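Local coordinates for lipoprotein (Clostridioides difficile, PDB 7RAG) that binds the CwlD amidase and allosterically activates it during spore formation, at the interface of chains A and B. Numbering follows the deposited sequence. Chains: chain A/B, Lipoprotein.

Contact 1: the interface of chains A and B. Residues chain A 47-51; chain B 51-53.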
# COMPACT_ATOMS: atom_id res chain seq x y z
N THR A 47 -9.13 -3.53 15.67
CA THR A 47 -10.11 -2.78 14.92
C THR A 47 -10.38 -3.47 13.58
O THR A 47 -9.45 -3.90 12.89
CB THR A 47 -9.64 -1.36 14.72
OG1 THR A 47 -9.58 -0.73 16.00
CG2 THR A 47 -10.60 -0.59 13.85
N TYR A 48 -11.65 -3.58 13.24
CA TYR A 48 -12.07 -4.12 11.95
C TYR A 48 -13.00 -3.12 11.28
O TYR A 48 -13.97 -2.67 11.89
CB TYR A 48 -12.78 -5.45 12.15
CG TYR A 48 -13.54 -5.97 10.95
CD1 TYR A 48 -12.87 -6.59 9.91
CD2 TYR A 48 -14.92 -5.90 10.89
CE1 TYR A 48 -13.55 -7.11 8.83
CE2 TYR A 48 -15.62 -6.42 9.80
CZ TYR A 48 -14.92 -7.03 8.77
OH TYR A 48 -15.57 -7.56 7.68
N LYS A 49 -12.69 -2.77 10.03
CA LYS A 49 -13.65 -2.10 9.16
C LYS A 49 -13.71 -2.86 7.84
O LYS A 49 -12.68 -3.29 7.31
CB LYS A 49 -13.29 -0.61 8.93
CG LYS A 49 -11.86 -0.32 8.50
N LYS A 50 -14.92 -3.08 7.34
CA LYS A 50 -15.11 -3.59 5.98
C LYS A 50 -15.00 -2.40 5.03
O LYS A 50 -15.64 -1.38 5.24
CB LYS A 50 -16.46 -4.28 5.85
CG LYS A 50 -16.44 -5.53 5.00
CD LYS A 50 -17.84 -6.10 4.78
CE LYS A 50 -18.32 -6.84 6.00
NZ LYS A 50 -19.81 -7.00 6.00
N THR A 51 -14.13 -2.50 4.02
CA THR A 51 -13.79 -1.34 3.21
C THR A 51 -14.00 -1.65 1.73
O THR A 51 -13.98 -2.81 1.31
CB THR A 51 -12.34 -0.86 3.43
OG1 THR A 51 -11.43 -1.73 2.74
CG2 THR A 51 -11.98 -0.86 4.90
N THR B 51 -13.83 -5.45 0.98
CA THR B 51 -12.71 -6.20 1.53
C THR B 51 -12.56 -5.91 3.02
O THR B 51 -13.01 -4.87 3.51
CB THR B 51 -11.38 -5.88 0.81
OG1 THR B 51 -10.88 -4.62 1.24
CG2 THR B 51 -11.57 -5.84 -0.69
N ASP B 52 -11.93 -6.85 3.72
CA ASP B 52 -11.72 -6.73 5.15
C ASP B 52 -10.46 -5.92 5.45
O ASP B 52 -9.46 -6.00 4.72
CB ASP B 52 -11.61 -8.11 5.79
CG ASP B 52 -12.88 -8.91 5.65
OD1 ASP B 52 -12.85 -10.11 5.97
OD2 ASP B 52 -13.91 -8.36 5.20
N ASN B 53 -10.51 -5.10 6.49
CA ASN B 53 -9.34 -4.38 6.97
C ASN B 53 -9.26 -4.55 8.48
O ASN B 53 -10.18 -4.17 9.21
CB ASN B 53 -9.40 -2.89 6.59
CG ASN B 53 -8.29 -2.07 7.24
OD1 ASN B 53 -8.37 -1.69 8.41
ND2 ASN B 53 -7.25 -1.78 6.47
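A:Thr51 and B:Thr51 face each other across the axis of a symmetric antiparallel strand pairing, and the contact shows how two strand edges can pair here largely through their backbones. Each threonine gives its N to the other's O at 2.7 Å, with an almost straight N-H (179°). Beside this tight ring, the hydroxyls A:Thr51 OG1 and B:Thr51 OG1 are 3.3 Å apart, a weak bond at best. Both hydroxyls sit in the crowded position between backbone N and carbonyl carbon (chi1 77°), which turns them toward one another. The next pair closes a little less tightly: A:Lys49 N meets B:Asn53 O at 3.0 Å, while B:Asn53 N returns to A:Lys49 O at 2.9 Å along a more bent path.

Side chains pack on both faces. On one, the methyl A:Thr51 CG2 rests 3.7 Å from B:Asn53 CB, and B:Asn53 has the most surface hidden of the residues here. On the other, the A:Tyr48 ring reaches diagonally over to B:Asp52, with the aspartate CB in plane at the ring's edge. A:Tyr48 OH, the phenol hydroxyl, donates to the carboxylate oxygen B:Asp52 OD2 at 3.1 Å, arriving from well above the carboxylate plane, an alignment that probably weakens the bond.

The periphery is looser. A:Lys50 runs alongside B:Asp52 and touches it through aliphatic CG, but the amine A:Lys50 NZ stays 6.1 Å from B:Asp52 OD2, allowing at most a long-range attraction. The side chain of A:Lys49 is modelled only in part, and A:Thr47 loses hardly any surface to the partner. The whole contact lies within strand 40-58 of each chain, where the two long strands meet in antiparallel register and carry a sheet across the chain boundary.

Contact 2: the interface of chains A and B. Residues chain A 51-53, 105; chain B 48-51.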
# COMPACT_ATOMS: atom_id res chain seq x y z
N THR A 51 -14.13 -2.50 4.02
CA THR A 51 -13.79 -1.34 3.21
C THR A 51 -14.00 -1.65 1.73
O THR A 51 -13.98 -2.81 1.31
CB THR A 51 -12.34 -0.86 3.43
OG1 THR A 51 -11.43 -1.73 2.74
CG2 THR A 51 -11.98 -0.86 4.90
N ASP A 52 -14.21 -0.59 0.95
CA ASP A 52 -14.43 -0.71 -0.48
C ASP A 52 -13.11 -0.79 -1.23
O ASP A 52 -12.13 -0.14 -0.87
CB ASP A 52 -15.26 0.47 -0.99
CG ASP A 52 -16.64 0.52 -0.37
OD1 ASP A 52 -17.33 1.53 -0.58
OD2 ASP A 52 -17.03 -0.44 0.33
N ASN A 53 -13.07 -1.61 -2.27
CA ASN A 53 -11.92 -1.68 -3.17
C ASN A 53 -12.43 -1.62 -4.60
O ASN A 53 -13.21 -2.48 -5.03
CB ASN A 53 -11.09 -2.94 -2.93
CG ASN A 53 -9.99 -3.13 -3.97
OD1 ASN A 53 -10.24 -3.60 -5.09
ND2 ASN A 53 -8.77 -2.78 -3.61
N ILE A 105 -22.23 3.45 -6.28
CA ILE A 105 -22.56 3.05 -4.92
C ILE A 105 -22.09 4.13 -3.97
O ILE A 105 -21.03 4.73 -4.17
CB ILE A 105 -21.93 1.71 -4.51
CG1 ILE A 105 -22.05 0.64 -5.59
CG2 ILE A 105 -22.57 1.21 -3.21
CD1 ILE A 105 -21.47 -0.71 -5.15
N TYR B 48 -15.36 -4.11 -8.41
CA TYR B 48 -15.56 -3.75 -7.02
C TYR B 48 -15.58 -5.01 -6.17
O TYR B 48 -16.32 -5.95 -6.48
CB TYR B 48 -16.87 -2.99 -6.85
CG TYR B 48 -17.36 -2.82 -5.43
CD1 TYR B 48 -16.81 -1.86 -4.60
CD2 TYR B 48 -18.41 -3.59 -4.94
CE1 TYR B 48 -17.27 -1.65 -3.32
CE2 TYR B 48 -18.88 -3.40 -3.63
CZ TYR B 48 -18.31 -2.42 -2.83
OH TYR B 48 -18.74 -2.21 -1.55
N LYS B 49 -14.76 -5.04 -5.13
CA LYS B 49 -14.90 -6.02 -4.06
C LYS B 49 -14.91 -5.28 -2.72
O LYS B 49 -14.14 -4.34 -2.52
CB LYS B 49 -13.78 -7.09 -4.09
CG LYS B 49 -12.35 -6.57 -4.17
N LYS B 50 -15.82 -5.67 -1.84
CA LYS B 50 -15.80 -5.20 -0.46
C LYS B 50 -14.80 -6.07 0.30
O LYS B 50 -14.86 -7.30 0.21
CB LYS B 50 -17.19 -5.29 0.16
CG LYS B 50 -17.54 -4.14 1.07
CD LYS B 50 -18.87 -4.35 1.78
CE LYS B 50 -20.03 -4.07 0.86
NZ LYS B 50 -21.30 -4.69 1.35
N THR B 51 -13.83 -5.45 0.98
CA THR B 51 -12.71 -6.20 1.53
C THR B 51 -12.56 -5.91 3.02
O THR B 51 -13.01 -4.87 3.51
CB THR B 51 -11.38 -5.88 0.81
OG1 THR B 51 -10.88 -4.62 1.24
CG2 THR B 51 -11.57 -5.84 -0.69
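Strand 40-58 of this LolA-family protein supplies both edges of the intermolecular antiparallel pairing, joined here by a loop residue of chain A. B:Tyr48 is flanked on its two faces and at its rim. Backbone B:Lys50 N lies over one face, and the terminal methyl A:Ile105 CD1 touches the rim of the other, 4.0 Å from B:Tyr48 CE2. The isoleucine comes in at about a right angle to the tyrosine side chain, its extended end (chi2 -178°) carrying CD1 out to the ring.

At the ring's edge, A:Asp52 CB stands 3.7 Å from B:Tyr48 CE1, and the carboxylate is turned steeply against the ring, the two planes 76° apart. B:Tyr48 OH donates to A:Asp52 OD2 at 3.1 Å from well above the carboxylate plane. With CG placed anti to the backbone N (chi1 167°), the ring lies along the strand surface toward this aspartate. Next to it, B:Lys50 CG passes 3.8 Å from A:Asp52 OD2; the lysine amine is not in contact, though its charge might still mildly stabilise the carboxylate.

The opposite sheet face carries the side chain of A:Asn53. A:Asn53 CB packs 3.7 Å from the methyl B:Thr51 CG2. A:Asn53 CB also lies 4.0 Å from B:Lys49 CG. Between the strands, A:Asn53 and B:Lys49 exchange a reciprocal pair of backbone N-H to carbonyl bonds.

Contact 1 and contact 2 are symmetry-related parts of one two-fold interface, the C-alpha centres about 10 Å apart and A:Thr51 with B:Thr51 common to both. Exchanging the chains turns one part into the other; contact 2 as given also reaches a loop residue outside strand 40-58. Because the symmetry axis passes between the shared threonines, every bond made in one part is paid back in the other, and the pairing closes on two copies. The deposited assembly also holds two other protein chains, so this junction could link two amidase-lipoprotein pairs, although the structure alone does not show that it forms in the cell.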